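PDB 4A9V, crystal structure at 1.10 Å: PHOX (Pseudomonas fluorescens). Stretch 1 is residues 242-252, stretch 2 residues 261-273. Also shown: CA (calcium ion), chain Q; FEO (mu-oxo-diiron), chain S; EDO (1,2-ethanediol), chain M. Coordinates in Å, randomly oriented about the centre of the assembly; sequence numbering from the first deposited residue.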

ATOM      1  N   GLU A 242      14.434  11.037 -14.519  1.00  9.15           N
ATOM      2  CA  GLU A 242      14.410  10.072 -13.423  1.00  8.16           C
ATOM      3  C   GLU A 242      13.038  10.033 -12.754  1.00  8.08           C
ATOM      4  O   GLU A 242      12.610   8.976 -12.303  1.00  8.07           O
ATOM      5  CB  GLU A 242      15.511  10.347 -12.396  1.00  8.40           C
ATOM      6  CG  GLU A 242      15.662   9.256 -11.339  1.00  8.27           C
ATOM      7  CD  GLU A 242      16.208   7.940 -11.863  1.00  8.60           C
ATOM      8  OE1 GLU A 242      16.600   7.872 -13.048  1.00  8.99           O
ATOM      9  OE2 GLU A 242      16.247   6.962 -11.076  1.00  8.92           O
ATOM     10  N   LEU A 243      12.318  11.156 -12.750  1.00  8.14           N
ATOM     11  CA  LEU A 243      10.962  11.181 -12.192  1.00  8.45           C
ATOM     12  C   LEU A 243      10.041  10.174 -12.886  1.00  7.74           C
ATOM     13  O   LEU A 243       9.058   9.720 -12.299  1.00  8.03           O
ATOM     14  CB  LEU A 243      10.386  12.595 -12.313  1.00  8.86           C
ATOM     15  CG  LEU A 243       9.197  12.900 -11.398  1.00  8.51           C
ATOM     16  CD1 LEU A 243       9.649  13.039  -9.953  1.00 10.24           C
ATOM     17  CD2 LEU A 243       8.453  14.145 -11.851  1.00 10.17           C
ATOM     18  N   ASN A 244      10.307   9.888 -14.157  1.00  7.85           N
ATOM     19  CA  ASN A 244       9.445   9.009 -14.938  1.00  7.52           C
ATOM     20  C   ASN A 244       9.711   7.531 -14.692  1.00  7.81           C
ATOM     21  O   ASN A 244       8.901   6.684 -15.069  1.00  8.25           O
ATOM     22  CB  ASN A 244       9.590   9.305 -16.425  1.00  8.08           C
ATOM     23  CG  ASN A 244       9.170  10.705 -16.776  1.00  9.67           C
ATOM     24  OD1 ASN A 244       8.294  11.275 -16.136  1.00 12.14           O
ATOM     25  ND2 ASN A 244       9.812  11.279 -17.784  1.00 10.64           N
ATOM     26  N   ARG A 245      10.837   7.227 -14.055  1.00  7.23           N
ATOM     27  CA  ARG A 245      11.305   5.856 -13.887  1.00  7.55           C
ATOM     28  C   ARG A 245      10.900   5.282 -12.521  1.00  6.88           C
ATOM     29  O   ARG A 245      11.304   4.173 -12.163  1.00  7.60           O
ATOM     30  CB  ARG A 245      12.815   5.804 -14.112  1.00  7.65           C
ATOM     31  CG  ARG A 245      13.177   6.034 -15.580  1.00  8.83           C
ATOM     32  CD  ARG A 245      14.444   6.841 -15.787  1.00  8.34           C
ATOM     33  NE  ARG A 245      15.617   6.237 -15.161  1.00  8.46           N
ATOM     34  CZ  ARG A 245      16.318   5.242 -15.690  1.00  8.71           C
ATOM     35  NH1 ARG A 245      15.989   4.744 -16.872  1.00  9.09           N
ATOM     36  NH2 ARG A 245      17.352   4.743 -15.030  1.00  9.67           N
ATOM     37  N   HIS A 246       9.991   5.989 -11.853  1.00  7.10           N
ATOM     38  CA  HIS A 246       9.404   5.596 -10.580  1.00  6.71           C
ATOM     39  C   HIS A 246       7.940   5.959 -10.597  1.00  6.81           C
ATOM     40  O   HIS A 246       7.485   6.731 -11.451  1.00  7.27           O
ATOM     41  CB  HIS A 246      10.132   6.287  -9.425  1.00  7.57           C
ATOM     42  CG  HIS A 246      11.608   6.021  -9.415  1.00  7.17           C
ATOM     43  ND1 HIS A 246      12.131   4.872  -8.925  1.00  7.62           N
ATOM     44  CD2 HIS A 246      12.648   6.701 -10.035  1.00  7.78           C
ATOM     45  CE1 HIS A 246      13.453   4.849  -9.191  1.00  7.53           C
ATOM     46  NE2 HIS A 246      13.765   5.958  -9.881  1.00  7.63           N
ATOM     47  N   GLY A 247       7.178   5.355  -9.687  1.00  6.45           N
ATOM     48  CA  GLY A 247       5.719   5.419  -9.723  1.00  6.80           C
ATOM     49  C   GLY A 247       5.077   4.240 -10.443  1.00  6.32           C
ATOM     50  O   GLY A 247       3.982   4.370 -10.997  1.00  6.61           O
ATOM     51  N   TRP A 248       5.725   3.079 -10.373  1.00  6.54           N
ATOM     52  CA  TRP A 248       5.273   1.877 -11.075  1.00  6.42           C
ATOM     53  C   TRP A 248       5.007   0.753 -10.108  1.00  6.01           C
ATOM     54  O   TRP A 248       5.422   0.790  -8.941  1.00  7.16           O
ATOM     55  CB  TRP A 248       6.341   1.441 -12.077  1.00  6.63           C
ATOM     56  CG  TRP A 248       6.733   2.522 -13.055  1.00  7.05           C
ATOM     57  CD1 TRP A 248       7.858   3.334 -13.009  1.00  7.28           C
ATOM     58  CD2 TRP A 248       6.010   2.931 -14.260  1.00  7.22           C
ATOM     59  NE1 TRP A 248       7.877   4.202 -14.077  1.00  7.14           N
ATOM     60  CE2 TRP A 248       6.801   3.984 -14.876  1.00  6.97           C
ATOM     61  CE3 TRP A 248       4.835   2.522 -14.878  1.00  7.30           C
ATOM     62  CZ2 TRP A 248       6.445   4.547 -16.086  1.00  7.86           C
ATOM     63  CZ3 TRP A 248       4.462   3.130 -16.076  1.00  7.39           C
ATOM     64  CH2 TRP A 248       5.261   4.107 -16.675  1.00  7.34           C
ATOM     65  N   VAL A 249       4.288  -0.250 -10.593  1.00  6.09           N
ATOM     66  CA  VAL A 249       4.192  -1.546  -9.945  1.00  6.22           C
ATOM     67  C   VAL A 249       5.391  -2.382 -10.376  1.00  7.00           C
ATOM     68  O   VAL A 249       5.715  -2.462 -11.559  1.00  7.80           O
ATOM     69  CB  VAL A 249       2.883  -2.247 -10.338  1.00  6.38           C
ATOM     70  CG1 VAL A 249       2.787  -3.605  -9.663  1.00  8.86           C
ATOM     71  CG2 VAL A 249       1.692  -1.384  -9.952  1.00  7.91           C
ATOM     72  N   VAL A 250       6.052  -2.981  -9.395  1.00  6.26           N
ATOM     73  CA  VAL A 250       7.281  -3.727  -9.613  1.00  6.46           C
ATOM     74  C   VAL A 250       7.060  -5.185  -9.216  1.00  6.28           C
ATOM     75  O   VAL A 250       6.544  -5.472  -8.139  1.00  6.81           O
ATOM     76  CB  VAL A 250       8.425  -3.123  -8.770  1.00  7.22           C
ATOM     77  CG1 VAL A 250       9.723  -3.870  -9.021  1.00  8.98           C
ATOM     78  CG2 VAL A 250       8.587  -1.646  -9.074  1.00  8.89           C
ATOM     79  N   GLU A 251       7.411  -6.107 -10.107  1.00  5.92           N
ATOM     80  CA  GLU A 251       7.202  -7.532  -9.897  1.00  6.49           C
ATOM     81  C   GLU A 251       8.511  -8.199  -9.462  1.00  6.57           C
ATOM     82  O   GLU A 251       9.568  -8.014 -10.083  1.00  7.45           O
ATOM     83  CB  GLU A 251       6.669  -8.176 -11.179  1.00  6.81           C
ATOM     84  CG  GLU A 251       6.270  -9.632 -11.000  1.00  6.97           C
ATOM     85  CD  GLU A 251       5.550 -10.236 -12.195  1.00  7.65           C
ATOM     86  OE1 GLU A 251       5.509  -9.595 -13.268  1.00  8.27           O
ATOM     87  OE2 GLU A 251       5.110 -11.400 -12.083  1.00  8.75           O
ATOM     88  N   ILE A 252       8.419  -8.938  -8.360  1.00  6.56           N
ATOM     89  CA  ILE A 252       9.541  -9.608  -7.711  1.00  6.92           C
ATOM     90  C   ILE A 252       9.240 -11.099  -7.586  1.00  7.41           C
ATOM     91  O   ILE A 252       8.145 -11.484  -7.186  1.00  7.53           O
ATOM     92  CB  ILE A 252       9.757  -9.016  -6.295  1.00  7.22           C
ATOM     93  CG1 ILE A 252      10.208  -7.552  -6.383  1.00  7.46           C
ATOM     94  CG2 ILE A 252      10.744  -9.844  -5.480  1.00  9.01           C
ATOM     95  CD1 ILE A 252      10.016  -6.758  -5.104  1.00  8.60           C
ATOM     96  N   PRO A 261      14.179  -7.669 -10.344  1.00  7.95           N
ATOM     97  CA  PRO A 261      12.787  -7.228 -10.381  1.00  8.51           C
ATOM     98  C   PRO A 261      12.507  -6.318 -11.566  1.00  7.45           C
ATOM     99  O   PRO A 261      13.417  -5.693 -12.123  1.00  8.20           O
ATOM    100  CB  PRO A 261      12.618  -6.476  -9.055  1.00  8.55           C
ATOM    101  CG  PRO A 261      13.697  -7.027  -8.170  1.00  9.32           C
ATOM    102  CD  PRO A 261      14.850  -7.266  -9.098  1.00  9.79           C
ATOM    103  N   VAL A 262      11.229  -6.264 -11.933  1.00  7.29           N
ATOM    104  CA  VAL A 262      10.806  -5.648 -13.185  1.00  8.27           C
ATOM    105  C   VAL A 262       9.691  -4.637 -12.933  1.00  7.07           C
ATOM    106  O   VAL A 262       8.632  -4.984 -12.405  1.00  7.47           O
ATOM    107  CB  VAL A 262      10.282  -6.701 -14.177  1.00  9.24           C
ATOM    108  CG1 VAL A 262       9.939  -6.039 -15.503  1.00 10.61           C
ATOM    109  CG2 VAL A 262      11.296  -7.816 -14.378  1.00 11.74           C
ATOM    110  N   LYS A 263       9.906  -3.401 -13.379  1.00  6.56           N
ATOM    111  CA  LYS A 263       8.858  -2.382 -13.362  1.00  6.77           C
ATOM    112  C   LYS A 263       7.907  -2.603 -14.529  1.00  6.71           C
ATOM    113  O   LYS A 263       8.321  -2.619 -15.690  1.00  8.08           O
ATOM    114  CB  LYS A 263       9.464  -0.983 -13.403  1.00  7.21           C
ATOM    115  CG  LYS A 263      10.500  -0.762 -12.308  1.00  7.57           C
ATOM    116  CD  LYS A 263      10.500   0.650 -11.745  1.00  7.94           C
ATOM    117  CE  LYS A 263      11.519   0.775 -10.626  1.00  7.30           C
ATOM    118  NZ  LYS A 263      11.478   2.099  -9.944  1.00  8.12           N
ATOM    119  N   ARG A 264       6.635  -2.816 -14.212  1.00  6.23           N
ATOM    120  CA  ARG A 264       5.647  -3.252 -15.192  1.00  6.60           C
ATOM    121  C   ARG A 264       4.865  -2.037 -15.706  1.00  6.54           C
ATOM    122  O   ARG A 264       3.828  -1.662 -15.157  1.00  6.73           O
ATOM    123  CB  ARG A 264       4.710  -4.289 -14.568  1.00  7.06           C
ATOM    124  CG  ARG A 264       5.414  -5.579 -14.178  1.00  7.07           C
ATOM    125  CD  ARG A 264       5.956  -6.323 -15.389  1.00  8.07           C
ATOM    126  NE  ARG A 264       6.536  -7.611 -15.025  1.00  7.89           N
ATOM    127  CZ  ARG A 264       7.195  -8.403 -15.863  1.00  8.78           C
ATOM    128  NH1 ARG A 264       7.304  -8.077 -17.144  1.00 10.02           N
ATOM    129  NH2 ARG A 264       7.736  -9.522 -15.421  1.00  9.87           N
ATOM    130  N   THR A 265       5.374  -1.404 -16.758  1.00  6.26           N
ATOM    131  CA  THR A 265       4.819  -0.133 -17.201  1.00  6.68           C
ATOM    132  C   THR A 265       3.405  -0.231 -17.788  1.00  6.97           C
ATOM    133  O   THR A 265       2.700   0.777 -17.834  1.00  7.22           O
ATOM    134  CB  THR A 265       5.752   0.636 -18.161  1.00  7.97           C
ATOM    135  OG1 THR A 265       5.916  -0.087 -19.389  1.00  8.02           O
ATOM    136  CG2 THR A 265       7.107   0.898 -17.511  1.00  7.96           C
ATOM    137  N   ALA A 266       2.967  -1.419 -18.202  1.00  6.81           N
ATOM    138  CA  ALA A 266       1.601  -1.566 -18.697  1.00  7.10           C
ATOM    139  C   ALA A 266       0.555  -1.246 -17.632  1.00  7.16           C
ATOM    140  O   ALA A 266      -0.597  -0.981 -17.962  1.00  7.72           O
ATOM    141  CB  ALA A 266       1.365  -2.959 -19.261  1.00  7.59           C
ATOM    142  N   LEU A 267       0.939  -1.295 -16.359  1.00  6.56           N
ATOM    143  CA  LEU A 267       0.006  -1.036 -15.264  1.00  6.66           C
ATOM    144  C   LEU A 267      -0.059   0.448 -14.890  1.00  6.81           C
ATOM    145  O   LEU A 267      -0.864   0.835 -14.044  1.00  7.76           O
ATOM    146  CB  LEU A 267       0.355  -1.892 -14.038  1.00  7.00           C
ATOM    147  CG  LEU A 267      -0.169  -3.331 -14.046  1.00  6.91           C
ATOM    148  CD1 LEU A 267       0.346  -4.142 -15.232  1.00  7.77           C
ATOM    149  CD2 LEU A 267       0.186  -4.022 -12.735  1.00  8.14           C
ATOM    150  N   GLY A 268       0.689   1.289 -15.604  1.00  6.41           N
ATOM    151  CA  GLY A 268       0.550   2.736 -15.474  1.00  6.74           C
ATOM    152  C   GLY A 268       1.400   3.341 -14.368  1.00  6.55           C
ATOM    153  O   GLY A 268       1.805   2.643 -13.431  1.00  6.68           O
ATOM    154  N   ARG A 269       1.662   4.640 -14.490  1.00  6.49           N
ATOM    155  CA  ARG A 269       2.465   5.380 -13.524  1.00  6.55           C
ATOM    156  C   ARG A 269       1.578   6.345 -12.747  1.00  6.22           C
ATOM    157  O   ARG A 269       0.874   7.168 -13.341  1.00  6.91           O
ATOM    158  CB  ARG A 269       3.576   6.157 -14.243  1.00  7.31           C
ATOM    159  CG  ARG A 269       4.367   7.077 -13.332  1.00  6.83           C
ATOM    160  CD  ARG A 269       5.603   7.587 -14.043  1.00  6.97           C
ATOM    161  NE  ARG A 269       6.215   8.718 -13.357  1.00  7.50           N
ATOM    162  CZ  ARG A 269       5.861   9.987 -13.524  1.00  7.64           C
ATOM    163  NH1 ARG A 269       4.866  10.314 -14.333  1.00  8.08           N
ATOM    164  NH2 ARG A 269       6.464  10.929 -12.819  1.00  8.01           N
ATOM    165  N   PHE A 270       1.602   6.220 -11.426  1.00  6.31           N
ATOM    166  CA  PHE A 270       0.844   7.056 -10.502  1.00  6.63           C
ATOM    167  C   PHE A 270       1.293   6.660  -9.091  1.00  6.48           C
ATOM    168  O   PHE A 270       2.307   5.975  -8.944  1.00  6.93           O
ATOM    169  CB  PHE A 270      -0.696   6.976 -10.728  1.00  6.40           C
ATOM    170  CG  PHE A 270      -1.264   5.574 -10.810  1.00  6.43           C
ATOM    171  CD1 PHE A 270      -1.715   4.922  -9.671  1.00  7.12           C
ATOM    172  CD2 PHE A 270      -1.566   5.015 -12.045  1.00  7.00           C
ATOM    173  CE1 PHE A 270      -2.365   3.706  -9.759  1.00  6.98           C
ATOM    174  CE2 PHE A 270      -2.215   3.804 -12.139  1.00  7.43           C
ATOM    175  CZ  PHE A 270      -2.642   3.163 -11.000  1.00  7.43           C
ATOM    176  N   LYS A 271       0.646   7.198  -8.064  1.00  6.31           N
ATOM    177  CA  LYS A 271       1.078   6.948  -6.697  1.00  6.23           C
ATOM    178  C   LYS A 271       0.373   5.693  -6.166  1.00  6.36           C
ATOM    179  O   LYS A 271      -0.659   5.756  -5.495  1.00  6.63           O
ATOM    180  CB  LYS A 271       0.870   8.195  -5.835  1.00  6.79           C
ATOM    181  CG  LYS A 271       1.682   9.352  -6.372  1.00  6.53           C
ATOM    182  CD  LYS A 271       1.673  10.597  -5.508  1.00  7.90           C
ATOM    183  CE  LYS A 271       2.365  11.728  -6.249  1.00  9.30           C
ATOM    184  NZ  LYS A 271       2.338  13.012  -5.503  1.00 10.35           N
ATOM    185  N   HIS A 272       0.878   4.548  -6.616  1.00  6.15           N
ATOM    186  CA  HIS A 272       0.224   3.261  -6.391  1.00  5.87           C
ATOM    187  C   HIS A 272       0.182   2.911  -4.926  1.00  5.94           C
ATOM    188  O   HIS A 272       1.228   2.836  -4.283  1.00  6.97           O
ATOM    189  CB  HIS A 272       1.006   2.161  -7.100  1.00  6.33           C
ATOM    190  CG  HIS A 272       0.920   2.204  -8.598  1.00  6.12           C
ATOM    191  ND1 HIS A 272      -0.051   1.554  -9.279  1.00  6.35           N
ATOM    192  CD2 HIS A 272       1.752   2.772  -9.546  1.00  6.75           C
ATOM    193  CE1 HIS A 272       0.146   1.715 -10.594  1.00  7.05           C
ATOM    194  NE2 HIS A 272       1.241   2.458 -10.761  1.00  7.09           N
ATOM    195  N   GLU A 273      -0.995   2.530  -4.431  1.00  5.78           N
ATOM    196  CA  GLU A 273      -1.120   1.999  -3.075  1.00  5.73           C
ATOM    197  C   GLU A 273      -0.909   0.483  -3.078  1.00  5.83           C
ATOM    198  O   GLU A 273       0.130   0.001  -2.634  1.00  6.30           O
ATOM    199  CB  GLU A 273      -2.463   2.357  -2.459  1.00  6.42           C
ATOM    200  CG  GLU A 273      -2.569   1.903  -1.009  1.00  6.49           C
ATOM    201  CD  GLU A 273      -2.172   2.965  -0.005  1.00  6.36           C
ATOM    202  OE1 GLU A 273      -2.091   4.155  -0.406  1.00  7.30           O
ATOM    203  OE2 GLU A 273      -1.981   2.604   1.185  1.00  6.80           O
TER
HETATM  204 CA    CA Q1591      -1.367   3.250   3.318  1.00  7.90          CA
HETATM  205 FE1  FEO S1594       1.638   4.530   1.666  1.00  7.69          FE
HETATM  206 FE2  FEO S1594      -1.497   5.701   0.736  1.00  7.08          FE
HETATM  207  O   FEO S1594      -0.232   4.980   2.003  1.00  7.92           O
HETATM  208  C1  EDO M 907       9.626 -11.209 -11.433  1.00 41.06           C
HETATM  209  O1  EDO M 907       9.351 -12.602 -11.625  1.00 65.33           O
HETATM  210  C2  EDO M 907       9.096 -10.426 -12.629  1.00 30.17           C
HETATM  211  O2  EDO M 907       8.695 -11.348 -13.650  1.00112.73           O
HETATM  212  O   HOH W   1       3.007   0.109 -13.125  1.00  7.11           O
HETATM  213  O   HOH W   2       1.449   3.473   3.539  1.00  8.23           O
HETATM  214  O   HOH W   3      -0.159   1.105   2.814  1.00  8.22           O
HETATM  215  O   HOH W   4      -1.001   2.074   5.482  1.00  9.43           O
HETATM  216  O   HOH W   5      -0.604   5.276   4.809  1.00 10.54           O
HETATM  217  O   HOH W   6       1.868   6.443   2.866  1.00 13.70           O

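How does stretch 2 first pair with stretch 1? Pro-261 lays its ring against aliphatic side chains, its CB lying 3.9 Å from Val-250 CG1 and 3.8 Å from Ile-252 CG1. At Val-262 the two chains join as antiparallel strands: Glu-251 N donates to Val-262 O at 2.8 Å, and Val-262 N returns a bond to Glu-251 O at 3.0 Å. The same Val-262 O also receives a CA-H...O contact from Val-250 CA at 3.3 Å. Lys-263 faces Val-250 in the neighbouring non-hydrogen-bonded pair, with their side chains on the same face of the sheet. Its long chain then runs on beyond the strand, bringing NZ within 3.0 Å of Arg-245 O, to which it donates a hydrogen bond.

What does Arg-264 add at the end of the strand? Its backbone N bonds to Val-249 O at 2.8 Å with an almost straight N-H...O angle of 176°, continuing the ladder. Its side chain reaches Glu-251 in a salt bridge, NE to OE1 at 2.8 Å, supplemented by a weak hydrogen bond from NH2 to the same OE1 at 3.1 Å. Past the pairing, a water bridges the chains: water 1 accepts from Val-249 N at 2.9 Å and donates to Arg-264 O and Gly-268 O, both at 2.8 Å.

How is the Trp-248 ring held by the turn that follows? Thr-265 and Arg-269 cover its opposite faces. Thr-265 CG2 sits 3.6 Å from the centroid of the six-membered ring of Trp-248, and Arg-269 CB 3.5 Å from it, both nearly along the ring normal, so the indole is clamped between aliphatic groups. Between these two residues in sequence, Leu-267 points toward stretch 1 and places CD2 4.0 Å from Val-249 CB.

Why does Arg-269 bury so much surface? Beyond the tryptophan, its extended side chain carries the guanidinium to backbone carbonyls: NH2 donates to Leu-243 O at 2.9 Å, and NE makes a weak bond to His-246 O at 3.0 Å. Both oxygens lie at the guanidinium edge, while Asn-244 CA covers one face.

Where does the contact finish? Gly-247 O accepts from Phe-270 N at 3.0 Å and also meets Arg-269 CA in a 3.1 Å CA-H...O contact. A CB on Gly-247 would crowd Arg-269 CG. Finally, His-272 offers a ring face to Val-249, whose CG2 lies 3.6 Å from the His-272 ring centroid, while His-272 NE2 donates back to Gly-268 O at 2.7 Å.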